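Local coordinates for protein transcriptional regulator, PadR family (PDB 4ESB) that probably binds DNA through a winged helix-turn-helix domain and regulates transcription as a member of the PadR family, at residues L10-L15 / L48-M52. Residue numbers count along the deposited sequence, not the author numbering.
Sequences LEGCIL and LLLRM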
loop_
_atom_site.group_PDB
_atom_site.type_symbol
_atom_site.label_atom_id
_atom_site.label_comp_id
_atom_site.label_asym_id
_atom_site.label_seq_id
_atom_site.Cartn_x
_atom_site.Cartn_y
_atom_site.Cartn_z
ATOM N N LEU A 10 -6.927 -4.171 0.336
ATOM C CA LEU A 10 -7.966 -5.121 0.720
ATOM C C LEU A 10 -8.888 -5.462 -0.449
ATOM O O LEU A 10 -9.285 -6.615 -0.620
ATOM C CB LEU A 10 -8.776 -4.571 1.896
ATOM C CG LEU A 10 -9.919 -5.433 2.433
ATOM C CD1 LEU A 10 -9.412 -6.761 2.980
ATOM C CD2 LEU A 10 -10.670 -4.667 3.507
ATOM N N GLU A 11 -9.230 -4.458 -1.249
ATOM C CA GLU A 11 -10.068 -4.671 -2.424
ATOM C C GLU A 11 -9.402 -5.653 -3.383
ATOM O O GLU A 11 -10.057 -6.530 -3.944
ATOM C CB GLU A 11 -10.341 -3.341 -3.131
ATOM C CG GLU A 11 -11.187 -3.461 -4.390
ATOM C CD GLU A 11 -11.861 -2.155 -4.769
ATOM O OE1 GLU A 11 -11.725 -1.172 -4.012
ATOM O OE2 GLU A 11 -12.530 -2.111 -5.824
ATOM N N GLY A 12 -8.093 -5.506 -3.557
ATOM C CA GLY A 12 -7.336 -6.368 -4.449
ATOM C C GLY A 12 -7.243 -7.799 -3.956
ATOM O O GLY A 12 -7.303 -8.742 -4.743
ATOM N N CYS A 13 -7.096 -7.966 -2.647
ATOM C CA CYS A 13 -6.982 -9.298 -2.061
ATOM C C CYS A 13 -8.335 -9.999 -2.069
ATOM O O CYS A 13 -8.414 -11.219 -2.182
ATOM C CB CYS A 13 -6.434 -9.211 -0.638
ATOM S SG CYS A 13 -4.697 -8.705 -0.566
ATOM N N ILE A 14 -9.396 -9.213 -1.944
ATOM C CA ILE A 14 -10.751 -9.731 -2.071
ATOM C C ILE A 14 -11.005 -10.226 -3.496
ATOM O O ILE A 14 -11.595 -11.288 -3.694
ATOM C CB ILE A 14 -11.798 -8.667 -1.686
ATOM C CG1 ILE A 14 -11.906 -8.583 -0.164
ATOM C CG2 ILE A 14 -13.158 -8.995 -2.296
ATOM C CD1 ILE A 14 -12.870 -7.531 0.338
ATOM N N LEU A 15 -10.558 -9.461 -4.489
ATOM C CA LEU A 15 -10.701 -9.880 -5.878
ATOM C C LEU A 15 -9.900 -11.150 -6.133
ATOM O O LEU A 15 -10.373 -12.057 -6.819
ATOM C CB LEU A 15 -10.247 -8.783 -6.844
ATOM C CG LEU A 15 -11.134 -7.542 -6.964
ATOM C CD1 LEU A 15 -10.462 -6.505 -7.850
ATOM C CD2 LEU A 15 -12.506 -7.901 -7.512
ATOM N N LEU A 48 -17.911 -2.227 1.373
ATOM C CA LEU A 48 -16.949 -2.401 0.295
ATOM C C LEU A 48 -17.458 -3.434 -0.707
ATOM O O LEU A 48 -17.266 -3.282 -1.909
ATOM C CB LEU A 48 -15.588 -2.820 0.855
ATOM C CG LEU A 48 -14.510 -3.214 -0.159
ATOM C CD1 LEU A 48 -14.257 -2.083 -1.144
ATOM C CD2 LEU A 48 -13.224 -3.602 0.556
ATOM N N LEU A 49 -18.120 -4.477 -0.210
ATOM C CA LEU A 49 -18.694 -5.497 -1.084
ATOM C C LEU A 49 -19.851 -4.926 -1.900
ATOM O O LEU A 49 -20.033 -5.283 -3.062
ATOM C CB LEU A 49 -19.191 -6.701 -0.280
ATOM C CG LEU A 49 -18.161 -7.663 0.314
ATOM C CD1 LEU A 49 -18.894 -8.802 1.002
ATOM C CD2 LEU A 49 -17.209 -8.200 -0.745
ATOM N N LEU A 50 -20.636 -4.047 -1.285
ATOM C CA LEU A 50 -21.768 -3.433 -1.968
ATOM C C LEU A 50 -21.271 -2.556 -3.105
ATOM O O LEU A 50 -21.903 -2.451 -4.155
ATOM C CB LEU A 50 -22.584 -2.578 -0.998
ATOM C CG LEU A 50 -23.489 -3.294 0.005
ATOM C CD1 LEU A 50 -24.042 -2.292 1.006
ATOM C CD2 LEU A 50 -24.619 -4.020 -0.708
ATOM N N ARG A 51 -20.127 -1.924 -2.878
ATOM C CA ARG A 51 -19.566 -0.985 -3.832
ATOM C C ARG A 51 -18.870 -1.723 -4.971
ATOM O O ARG A 51 -18.998 -1.341 -6.133
ATOM C CB ARG A 51 -18.592 -0.050 -3.114
ATOM C CG ARG A 51 -18.004 1.035 -3.990
ATOM C CD ARG A 51 -17.310 2.094 -3.149
ATOM N NE ARG A 51 -15.992 1.660 -2.693
ATOM C CZ ARG A 51 -14.883 1.727 -3.425
ATOM N NH1 ARG A 51 -14.923 2.207 -4.663
ATOM N NH2 ARG A 51 -13.731 1.308 -2.923
ATOM N N MET A 52 -18.148 -2.788 -4.639
ATOM C CA MET A 52 -17.483 -3.596 -5.652
ATOM C C MET A 52 -18.514 -4.203 -6.600
ATOM O O MET A 52 -18.230 -4.428 -7.776
ATOM C CB MET A 52 -16.640 -4.695 -5.001
ATOM C CG MET A 52 -15.405 -4.173 -4.275
ATOM S SD MET A 52 -14.454 -5.467 -3.455
ATOM C CE MET A 52 -13.846 -6.393 -4.862
#
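In the winged helix-turn-helix fold of this PadR-family regulator, the start of helix 10-20 packs against the later turns of helix 42-54, the helix that in such domains is expected to recognise DNA. The two short segments cross at -69°, their axes 11.6 Å apart, so side chains rather than backbones meet. The apolar part is built round L48 and M52, one helical turn apart, whose CA-to-CB bonds both point toward helix 10-20. L48 CD2 lies 4.0 Å from both L10 CD2 and I14 CD1, touching two residues that are themselves a turn apart. L49 adds a looser touch on I14, and I58 and L28 close over it from strand 58-64 and helix 25-34. On the more open side, E11 runs past L48 CD1 to R51 in a salt bridge, OE1 to NH2 3.4 Å, while R51 NH1 pairs with E55. Deeper in, the M52 methyl CE wedges between I14 CG2 at 3.7 Å and L15 CD2 at 3.3 Å.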